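Local coordinates for protein putative modulator of DNA gyrase (Bacteroides thetaiotaomicron, PDB 1VPB) that belongs to the peptidase U62 (PmbA/TldD) family and probably acts as a metallopeptidase, at residues Ala194-Arg199 and Lys228-Val233; Asn284-Ser289 and Lys324-Thr329; Arg291-Asp296 and Val353-Asp358; Asn421-Thr426 and Leu441-Val446. One frame throughout, in Å; residues are numbered along the deposited sequence.

Contact 1: Ala194-Arg199 and Lys228-Val233; sequences ADITIR and KALERV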
# COMPACT_ATOMS: atom_id res chain seq x y z
N ALA A 194 0.42 20.46 -5.26
CA ALA A 194 0.19 21.21 -4.02
C ALA A 194 -0.88 20.53 -3.20
O ALA A 194 -1.81 19.96 -3.74
CB ALA A 194 -0.26 22.64 -4.29
N ASP A 195 -0.77 20.66 -1.88
CA ASP A 195 -1.83 20.23 -0.98
C ASP A 195 -1.94 21.27 0.13
O ASP A 195 -0.94 21.71 0.71
CB ASP A 195 -1.59 18.81 -0.46
CG ASP A 195 -0.35 18.70 0.35
OD1 ASP A 195 -0.40 19.15 1.52
OD2 ASP A 195 0.72 18.20 -0.07
N ILE A 196 -3.17 21.70 0.41
CA ILE A 196 -3.39 22.81 1.30
C ILE A 196 -4.47 22.43 2.28
O ILE A 196 -5.47 21.87 1.88
CB ILE A 196 -3.85 24.05 0.51
CG1 ILE A 196 -2.79 24.41 -0.52
CG2 ILE A 196 -4.16 25.20 1.47
CD1 ILE A 196 -3.08 25.62 -1.36
N THR A 197 -4.24 22.75 3.54
CA THR A 197 -5.20 22.52 4.61
C THR A 197 -5.58 23.85 5.24
O THR A 197 -4.72 24.72 5.44
CB THR A 197 -4.57 21.58 5.63
OG1 THR A 197 -4.46 20.27 5.05
CG2 THR A 197 -5.47 21.41 6.84
N ILE A 198 -6.86 24.01 5.55
CA ILE A 198 -7.34 25.25 6.12
C ILE A 198 -8.21 25.03 7.35
O ILE A 198 -8.65 23.91 7.62
CB ILE A 198 -8.11 26.10 5.07
CG1 ILE A 198 -9.48 25.49 4.74
CG2 ILE A 198 -7.26 26.27 3.80
CD1 ILE A 198 -10.32 26.37 3.86
N ARG A 199 -8.42 26.11 8.08
CA ARG A 199 -9.31 26.14 9.25
C ARG A 199 -10.75 26.23 8.77
O ARG A 199 -11.13 27.21 8.13
CB ARG A 199 -8.99 27.35 10.13
CG ARG A 199 -9.76 27.43 11.45
CD ARG A 199 -9.62 28.77 12.18
NE ARG A 199 -10.37 29.85 11.52
CZ ARG A 199 -9.85 30.92 10.91
NH1 ARG A 199 -8.53 31.12 10.85
NH2 ARG A 199 -10.66 31.80 10.34
N LYS A 228 -4.66 26.94 -7.74
CA LYS A 228 -5.79 26.03 -7.89
C LYS A 228 -6.12 25.24 -6.65
O LYS A 228 -7.29 25.09 -6.30
CB LYS A 228 -5.57 25.06 -9.05
CG LYS A 228 -5.81 25.71 -10.43
CD LYS A 228 -5.51 24.72 -11.56
CE LYS A 228 -5.39 25.36 -12.96
NZ LYS A 228 -4.20 26.25 -13.09
N ALA A 229 -5.10 24.75 -5.94
CA ALA A 229 -5.36 24.02 -4.69
C ALA A 229 -6.02 24.91 -3.66
O ALA A 229 -6.89 24.46 -2.91
CB ALA A 229 -4.06 23.43 -4.11
N LEU A 230 -5.57 26.16 -3.59
CA LEU A 230 -6.14 27.09 -2.62
C LEU A 230 -7.62 27.35 -2.95
O LEU A 230 -8.48 27.33 -2.06
CB LEU A 230 -5.35 28.39 -2.58
CG LEU A 230 -5.92 29.43 -1.60
CD1 LEU A 230 -6.02 28.85 -0.21
CD2 LEU A 230 -5.10 30.70 -1.61
N GLU A 231 -7.88 27.62 -4.21
CA GLU A 231 -9.26 27.85 -4.69
C GLU A 231 -10.16 26.64 -4.37
O GLU A 231 -11.26 26.81 -3.89
CB GLU A 231 -9.27 28.18 -6.19
CG GLU A 231 -8.53 29.48 -6.53
CD GLU A 231 -8.23 29.64 -8.04
OE1 GLU A 231 -8.41 28.66 -8.82
OE2 GLU A 231 -7.80 30.77 -8.43
N ARG A 232 -9.66 25.44 -4.59
CA ARG A 232 -10.39 24.20 -4.31
C ARG A 232 -10.68 23.96 -2.84
O ARG A 232 -11.76 23.46 -2.47
CB ARG A 232 -9.63 23.01 -4.84
CG ARG A 232 -9.75 22.90 -6.32
CD ARG A 232 -8.65 22.11 -6.96
NE ARG A 232 -8.68 20.69 -6.60
CZ ARG A 232 -9.53 19.81 -7.15
NH1 ARG A 232 -10.48 20.22 -8.00
NH2 ARG A 232 -9.44 18.54 -6.81
N VAL A 233 -9.74 24.27 -1.97
CA VAL A 233 -9.99 24.01 -0.57
C VAL A 233 -10.95 25.04 0.02
O VAL A 233 -11.73 24.70 0.90
CB VAL A 233 -8.70 23.90 0.26
CG1 VAL A 233 -7.95 25.24 0.33
CG2 VAL A 233 -9.03 23.32 1.63
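Val233 meets two isoleucines of strand 194-198 at once. Its CG1 sits in the crowded position between backbone N and carbonyl carbon (chi1 66°) and lies 3.7 Å from Ile198 CG2, the two side chains reaching tip to tip. The same Val233 CG1 is 4.0 Å from Ile196 CG2, here with the side chains crossing at about a right angle. The other branch of Ile196 runs extended (chi2 -179°) and drives its end against the helix backbone, Ile196 CD1 lying 3.4 Å from Leu230 N. On the way this methyl also passes Ala229, with Ile196 CD1 to Ala229 CB at 3.6 Å. Ala194 and Ala229 are the pair whose CA atoms come nearest, and their CB atoms touch at 3.9 Å. No hydrogen bond crosses, so the grip is wholly apolar. Further out, Asp195, on the strand's other face, forms a salt bridge with Arg52, while Ala194 and Ile196 bond by their backbones to Trp210 and Ala208 of strand 207-214, and Leu237 and Pro206 flank Ile198. With alternate strand residues facing helix 225-234, whose axis crosses at -35°, this is a helix packed on one face of the long antiparallel sheet.

Contact 2: Asn284-Ser289 and Lys324-Thr329; sequences NEKIAS and KGVLNT
Gly325 forms the tight end of this pairing between loop 284-289 and the edge of strand 326-327. Its carbonyl O accepts Ala288 N at 3.0 Å on a lone pair, while Ile287 N adds a weak, bent bond. A side chain at Gly325 would run into the carbonyl oxygens of Ala288 and Ser289, and its backbone angles call for glycine. Lys286, the centre of an inverse gamma turn, folds back at chi2 (-58°) so that NZ bonds Ala288 O at 2.7 Å; the same ammonium pairs with Asp290. Leu327 N bonds Glu285 O at 3.2 Å. Val326 lies beside the loop: CG1, anti to its own N, faces Asn284 C, and CG2 touches Lys286 CG at 3.9 Å. An alanine here would probably loosen the loop over the strand, since both of these methyl contacts would be lost. The Asn284 end is wetter. Asn284 N reaches Leu327 O at 2.7 Å, but the side chains meet by a long bond, Asn284 ND2 to Asn328 OD1 at 3.3 Å, in the plane of both groups though the amides are turned 44° apart. One water joins Asn284 ND2 to the backbone Asn328 O, and a second, held weakly by ND2, joins it to Asn328 OD1; Asn328 ND2 is held by Ser320. Backbone bonds thus fix the loop; the asparagine pairing, shared with water, is likely the more yielding link.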
# COMPACT_ATOMS: atom_id res chain seq x y z
N ASN A 284 -21.29 -7.01 -27.17
CA ASN A 284 -22.07 -6.67 -28.35
C ASN A 284 -23.53 -6.39 -28.04
O ASN A 284 -24.34 -6.36 -28.95
CB ASN A 284 -21.90 -7.71 -29.47
CG ASN A 284 -20.42 -7.93 -29.84
OD1 ASN A 284 -19.97 -9.05 -29.82
ND2 ASN A 284 -19.67 -6.85 -30.11
N GLU A 285 -23.83 -6.07 -26.79
CA GLU A 285 -25.16 -5.61 -26.43
C GLU A 285 -25.21 -4.11 -26.21
O GLU A 285 -24.20 -3.47 -25.87
CB GLU A 285 -25.63 -6.31 -25.15
CG GLU A 285 -25.68 -7.84 -25.21
CD GLU A 285 -26.71 -8.41 -26.17
OE1 GLU A 285 -27.63 -7.73 -26.67
OE2 GLU A 285 -26.57 -9.60 -26.48
N LYS A 286 -26.40 -3.58 -26.37
CA LYS A 286 -26.64 -2.15 -26.30
C LYS A 286 -26.95 -1.80 -24.84
O LYS A 286 -28.12 -1.61 -24.46
CB LYS A 286 -27.80 -1.75 -27.22
CG LYS A 286 -27.74 -0.34 -27.74
CD LYS A 286 -27.71 0.76 -26.71
CE LYS A 286 -27.79 2.15 -27.40
NZ LYS A 286 -27.74 3.32 -26.49
N ILE A 287 -25.89 -1.75 -24.02
CA ILE A 287 -26.09 -1.62 -22.59
C ILE A 287 -26.06 -0.20 -22.05
O ILE A 287 -26.58 0.04 -20.99
CB ILE A 287 -25.09 -2.49 -21.80
CG1 ILE A 287 -23.67 -2.05 -22.05
CG2 ILE A 287 -25.23 -3.95 -22.18
CD1 ILE A 287 -22.70 -2.76 -21.10
N ALA A 288 -25.43 0.74 -22.75
CA ALA A 288 -25.29 2.05 -22.20
C ALA A 288 -25.75 3.14 -23.20
O ALA A 288 -26.32 2.84 -24.25
CB ALA A 288 -23.87 2.25 -21.76
N SER A 289 -25.51 4.40 -22.84
CA SER A 289 -26.01 5.56 -23.56
C SER A 289 -25.46 5.68 -24.97
O SER A 289 -24.33 5.33 -25.22
CB SER A 289 -25.65 6.83 -22.82
OG SER A 289 -26.07 8.00 -23.52
N LYS A 324 -21.35 4.10 -29.11
CA LYS A 324 -22.66 4.62 -28.86
C LYS A 324 -23.44 3.66 -27.97
O LYS A 324 -24.58 3.30 -28.24
CB LYS A 324 -23.40 4.86 -30.20
CG LYS A 324 -22.80 6.04 -31.01
CD LYS A 324 -23.55 6.25 -32.34
CE LYS A 324 -22.73 7.11 -33.29
NZ LYS A 324 -22.36 8.44 -32.72
N GLY A 325 -22.78 3.22 -26.89
CA GLY A 325 -23.42 2.43 -25.85
C GLY A 325 -23.35 0.93 -26.01
O GLY A 325 -23.74 0.19 -25.11
N VAL A 326 -22.86 0.48 -27.16
CA VAL A 326 -22.71 -0.94 -27.42
C VAL A 326 -21.32 -1.34 -26.93
O VAL A 326 -20.31 -0.74 -27.34
CB VAL A 326 -22.85 -1.26 -28.89
CG1 VAL A 326 -22.52 -2.75 -29.17
CG2 VAL A 326 -24.25 -0.91 -29.35
N LEU A 327 -21.26 -2.33 -26.07
CA LEU A 327 -19.97 -2.85 -25.60
C LEU A 327 -19.32 -3.73 -26.65
O LEU A 327 -19.96 -4.69 -27.15
CB LEU A 327 -20.19 -3.68 -24.34
CG LEU A 327 -18.95 -4.35 -23.76
CD1 LEU A 327 -17.91 -3.29 -23.37
CD2 LEU A 327 -19.39 -5.18 -22.57
N ASN A 328 -18.07 -3.44 -27.01
CA ASN A 328 -17.45 -4.15 -28.09
C ASN A 328 -16.19 -4.96 -27.79
O ASN A 328 -15.68 -5.64 -28.68
CB ASN A 328 -17.11 -3.19 -29.23
CG ASN A 328 -18.34 -2.81 -30.05
OD1 ASN A 328 -19.27 -3.60 -30.21
ND2 ASN A 328 -18.34 -1.61 -30.58
N THR A 329 -15.64 -4.81 -26.58
CA THR A 329 -14.36 -5.42 -26.19
C THR A 329 -14.36 -5.94 -24.77
O THR A 329 -14.85 -5.24 -23.87
CB THR A 329 -13.24 -4.37 -26.29
OG1 THR A 329 -13.08 -3.99 -27.66
CG2 THR A 329 -11.89 -4.94 -25.91
O HOH W 1 -16.94 -6.94 -30.69
O HOH W 2 -21.15 -4.97 -31.82

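Contact 3: Arg291-Asp296 and Val353-Asp358; sequences RLTLTD and VMETGD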
# COMPACT_ATOMS: atom_id res chain seq x y z
N ARG A 291 -24.47 8.32 -25.96
CA ARG A 291 -23.40 9.31 -25.73
C ARG A 291 -22.11 8.70 -25.25
O ARG A 291 -21.13 9.43 -25.12
CB ARG A 291 -23.88 10.41 -24.76
CG ARG A 291 -25.09 11.18 -25.19
CD ARG A 291 -24.89 12.35 -26.12
NE ARG A 291 -24.13 12.01 -27.31
CZ ARG A 291 -24.58 11.36 -28.40
NH1 ARG A 291 -25.82 10.92 -28.50
NH2 ARG A 291 -23.73 11.16 -29.41
N LEU A 292 -22.09 7.41 -24.93
CA LEU A 292 -20.87 6.73 -24.48
C LEU A 292 -20.17 6.03 -25.64
O LEU A 292 -20.53 4.94 -26.04
CB LEU A 292 -21.15 5.69 -23.39
CG LEU A 292 -19.97 4.87 -22.84
CD1 LEU A 292 -18.90 5.83 -22.33
CD2 LEU A 292 -20.40 3.89 -21.74
N THR A 293 -19.15 6.70 -26.13
CA THR A 293 -18.20 6.14 -27.05
C THR A 293 -16.82 6.26 -26.46
O THR A 293 -16.37 7.34 -26.04
CB THR A 293 -18.34 6.88 -28.42
OG1 THR A 293 -19.61 6.59 -28.98
CG2 THR A 293 -17.34 6.34 -29.42
N LEU A 294 -16.14 5.13 -26.44
CA LEU A 294 -14.91 4.96 -25.72
C LEU A 294 -14.02 4.04 -26.53
O LEU A 294 -14.43 2.96 -26.92
CB LEU A 294 -15.17 4.32 -24.37
CG LEU A 294 -13.98 4.28 -23.41
CD1 LEU A 294 -13.53 5.64 -22.87
CD2 LEU A 294 -14.31 3.34 -22.24
N THR A 295 -12.79 4.50 -26.81
CA THR A 295 -11.84 3.68 -27.55
C THR A 295 -10.57 3.52 -26.72
O THR A 295 -10.23 4.36 -25.87
CB THR A 295 -11.48 4.26 -28.92
OG1 THR A 295 -11.03 5.59 -28.73
CG2 THR A 295 -12.69 4.40 -29.80
N ASP A 296 -9.85 2.46 -27.03
CA ASP A 296 -8.49 2.25 -26.52
C ASP A 296 -7.54 2.66 -27.65
O ASP A 296 -7.68 2.16 -28.77
CB ASP A 296 -8.30 0.75 -26.17
CG ASP A 296 -7.02 0.44 -25.47
OD1 ASP A 296 -6.33 1.34 -24.90
OD2 ASP A 296 -6.65 -0.75 -25.46
N VAL A 353 -9.97 6.74 -24.32
CA VAL A 353 -10.38 8.03 -24.89
C VAL A 353 -11.90 8.04 -25.07
O VAL A 353 -12.46 7.27 -25.88
CB VAL A 353 -9.71 8.29 -26.23
CG1 VAL A 353 -10.18 9.65 -26.81
CG2 VAL A 353 -8.15 8.22 -26.10
N MET A 354 -12.55 8.92 -24.33
CA MET A 354 -13.99 9.12 -24.45
C MET A 354 -14.24 10.17 -25.52
O MET A 354 -13.51 11.16 -25.62
CB MET A 354 -14.55 9.60 -23.10
CG MET A 354 -16.05 9.77 -23.05
SD MET A 354 -17.03 8.27 -22.75
CE MET A 354 -16.66 7.96 -21.04
N GLU A 355 -15.26 9.94 -26.35
CA GLU A 355 -15.69 10.92 -27.33
C GLU A 355 -16.13 12.19 -26.62
O GLU A 355 -16.85 12.14 -25.61
CB GLU A 355 -16.77 10.33 -28.22
CG GLU A 355 -17.49 11.34 -29.07
CD GLU A 355 -18.61 10.65 -29.83
OE1 GLU A 355 -18.22 9.97 -30.80
OE2 GLU A 355 -19.80 10.76 -29.39
N THR A 356 -15.66 13.35 -27.10
CA THR A 356 -15.97 14.65 -26.50
C THR A 356 -17.10 15.40 -27.18
O THR A 356 -17.35 15.19 -28.37
CB THR A 356 -14.70 15.55 -26.54
OG1 THR A 356 -14.17 15.54 -27.87
CG2 THR A 356 -13.62 14.96 -25.66
N GLY A 357 -17.78 16.21 -26.39
CA GLY A 357 -18.85 17.11 -26.84
C GLY A 357 -18.28 18.47 -27.10
O GLY A 357 -17.06 18.62 -27.28
N ASP A 358 -19.14 19.48 -27.12
CA ASP A 358 -18.71 20.82 -27.52
C ASP A 358 -18.79 21.86 -26.42
O ASP A 358 -18.64 23.05 -26.69
CB ASP A 358 -19.51 21.29 -28.76
CG ASP A 358 -21.01 21.40 -28.49
OD1 ASP A 358 -21.45 21.15 -27.34
OD2 ASP A 358 -21.83 21.73 -29.38
O HOH W 3 -18.45 9.64 -25.31
O HOH W 4 -20.91 11.38 -26.95
O HOH W 5 -21.35 8.66 -28.62
O HOH W 6 -19.80 7.98 -31.56
O HOH W 7 -13.36 7.49 -28.58
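Backbone bonds come first: strands 294-296 and 352-354 run antiparallel, with Thr295 and Val353 a hydrogen-bonded pair linked by two near-straight N-H to O bonds. Beyond the non-hydrogen-bonded pair Leu294 and Met354, Glu355 N donates to Thr293 O at 2.8 Å (170°), from above the carbonyl plane. Among apolar contacts, Met354, bent at chi2 and chi3, curls over Leu292 so that SD lies 3.1 Å from Leu292 CD1. Met354 CE is also unusually close to that methyl, at 3.3 Å, and Trp420 packs on both residues. Leu294 CD1 reaches Met354 CB at 4.1 Å. The polar side chains meet mostly through water. The extended Glu355 chain crosses Thr293 obliquely, their CB atoms 3.8 Å apart, and two waters join its carboxylate to Thr293 OG1, which also accepts from Lys324 N. A third water links Glu355 OE2 to Arg291 O; the direct salt bridge, Arg291 NH2 to Glu355 OE2, is long at 4.0 Å. An alanine in place of Glu355 would remove the acceptor of these waters and the distant partner of Arg291, and would probably weaken the water-mediated link to Thr293. The carboxylate, bound mainly by waters, is therefore likely to stay ionised.

Contact 4: Asn421-Thr426 and Leu441-Val446; sequences NSLVAT and LVFEGV
Leu423 CG stands anti to its backbone N (chi1 -177°), and Phe443 CG lies anti to its carbonyl carbon (chi1 -61°), which brings leucine and ring together on one face of an antiparallel strand pair interrupted by a classic beta bulge. Leu423 CD1 sits over the ring face, 4.0 Å from the Phe443 ring centroid and offset toward the rim, a CH-pi contact, while Trp420 meets this ring edge-to-face. Leu423 CD1 also touches Leu441 CD2 at 4.0 Å, and Thr426 CG2 lies alongside Leu441 CD2, so Leu423, Thr426, Leu441 and Phe443 make up the buried face.

At the bulge Val424 and Ala425 both face Val442. Val442 O accepts Val424 N at 2.8 Å in the carbonyl plane and Ala425 N only weakly at 3.4 Å, while Val442 N returns a bond to Ala425 O. In the bulge Val424 points to the side of the pair, where its CG2 meets Val442 CG1 at 3.6 Å and its CG1 meets the bent Glu444 chain. The Glu444 carboxylate is bonded to Thr248 of strand 245-251, which pairs with strand 441-443 and so joins the bulged strand 423-426 to the mixed sheet of the C-terminal region. Beyond the bulge, Glu444 N bonds Ser422 O at 3.0 Å as the chain begins to turn its corner. There Ser422 OG, which is also bonded to Leu419 O, accepts a bond at 2.9 Å from a water that donates to Gly445 O as well.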
# COMPACT_ATOMS: atom_id res chain seq x y z
N ASN A 421 -26.13 4.27 -18.76
CA ASN A 421 -27.23 4.42 -19.74
C ASN A 421 -27.87 5.79 -19.66
O ASN A 421 -28.62 6.15 -20.57
CB ASN A 421 -28.32 3.34 -19.55
CG ASN A 421 -29.07 3.06 -20.83
OD1 ASN A 421 -28.46 3.06 -21.88
ND2 ASN A 421 -30.37 2.80 -20.74
N SER A 422 -27.62 6.55 -18.57
CA SER A 422 -28.23 7.88 -18.38
C SER A 422 -27.28 9.08 -18.66
O SER A 422 -27.66 10.23 -18.46
CB SER A 422 -28.83 7.98 -16.97
OG SER A 422 -27.80 8.05 -16.04
N LEU A 423 -26.09 8.79 -19.18
CA LEU A 423 -25.14 9.81 -19.68
C LEU A 423 -25.79 10.60 -20.81
O LEU A 423 -26.14 10.00 -21.84
CB LEU A 423 -23.88 9.12 -20.19
CG LEU A 423 -22.75 10.02 -20.69
CD1 LEU A 423 -22.09 10.73 -19.51
CD2 LEU A 423 -21.72 9.19 -21.42
N VAL A 424 -25.94 11.92 -20.61
CA VAL A 424 -26.56 12.78 -21.63
C VAL A 424 -25.60 13.69 -22.34
O VAL A 424 -25.95 14.19 -23.41
CB VAL A 424 -27.70 13.63 -21.07
CG1 VAL A 424 -28.85 12.72 -20.69
CG2 VAL A 424 -27.24 14.48 -19.91
N ALA A 425 -24.42 13.94 -21.76
CA ALA A 425 -23.42 14.79 -22.41
C ALA A 425 -22.04 14.48 -21.93
O ALA A 425 -21.87 14.06 -20.77
CB ALA A 425 -23.72 16.24 -22.12
N THR A 426 -21.06 14.77 -22.80
CA THR A 426 -19.66 14.76 -22.41
C THR A 426 -19.02 16.09 -22.80
O THR A 426 -19.42 16.74 -23.78
CB THR A 426 -18.87 13.61 -23.03
OG1 THR A 426 -18.72 13.79 -24.45
CG2 THR A 426 -19.59 12.24 -22.85
N LEU A 441 -18.65 15.02 -17.41
CA LEU A 441 -19.78 14.17 -17.73
C LEU A 441 -21.08 14.66 -17.09
O LEU A 441 -21.07 15.24 -16.01
CB LEU A 441 -19.50 12.77 -17.22
CG LEU A 441 -18.27 12.05 -17.69
CD1 LEU A 441 -18.21 10.75 -16.90
CD2 LEU A 441 -18.26 11.81 -19.18
N VAL A 442 -22.20 14.44 -17.79
CA VAL A 442 -23.49 14.78 -17.27
C VAL A 442 -24.40 13.57 -17.38
O VAL A 442 -24.54 12.98 -18.45
CB VAL A 442 -24.16 15.93 -18.06
CG1 VAL A 442 -25.46 16.28 -17.42
CG2 VAL A 442 -23.24 17.19 -18.13
N PHE A 443 -24.99 13.21 -16.25
CA PHE A 443 -25.91 12.08 -16.16
C PHE A 443 -27.25 12.59 -15.66
O PHE A 443 -27.30 13.42 -14.75
CB PHE A 443 -25.40 11.07 -15.14
CG PHE A 443 -24.08 10.49 -15.43
CD1 PHE A 443 -23.97 9.28 -16.16
CD2 PHE A 443 -22.90 11.05 -14.93
CE1 PHE A 443 -22.75 8.69 -16.38
CE2 PHE A 443 -21.66 10.44 -15.17
CZ PHE A 443 -21.59 9.26 -15.90
N GLU A 444 -28.36 12.09 -16.22
CA GLU A 444 -29.66 12.49 -15.72
C GLU A 444 -30.25 11.48 -14.76
O GLU A 444 -30.08 10.28 -14.92
CB GLU A 444 -30.64 12.66 -16.89
CG GLU A 444 -30.36 13.83 -17.81
CD GLU A 444 -30.56 15.19 -17.16
OE1 GLU A 444 -31.14 15.24 -16.04
OE2 GLU A 444 -30.12 16.20 -17.77
N GLY A 445 -31.01 11.99 -13.79
CA GLY A 445 -31.86 11.16 -12.93
C GLY A 445 -31.06 10.24 -12.03
O GLY A 445 -31.27 9.03 -12.00
N VAL A 446 -30.10 10.83 -11.31
CA VAL A 446 -29.20 10.09 -10.44
C VAL A 446 -29.66 10.30 -8.99
O VAL A 446 -30.02 11.41 -8.60
CB VAL A 446 -27.75 10.55 -10.61
CG1 VAL A 446 -26.80 9.86 -9.62
CG2 VAL A 446 -27.27 10.30 -12.05
O HOH W 8 -29.40 7.39 -13.75

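How the contacts relate
From the N terminus, contact 1 closes first, folding helix 225-234 back onto the long antiparallel sheet over a loop of 28 residues. It stands apart: its nearest atoms are about 14 Å from contact 4 and farther from the others. In the C-terminal region, contact 2 closes 34 residues and contact 3 closes 56; they cross, since 291-296 lies between the segments of contact 2 and 324-329 between those of contact 3. Both reach one mixed sheet, joined by a probable hydrogen bond from Gly325 N to Leu292 O. Contact 4 follows in series, closing a 14-residue loop in another sheet. Hydrogen bonds Ser289 OG to Leu423 O and Thr426 OG1 to Glu355 O tie it to contacts 2 and 3.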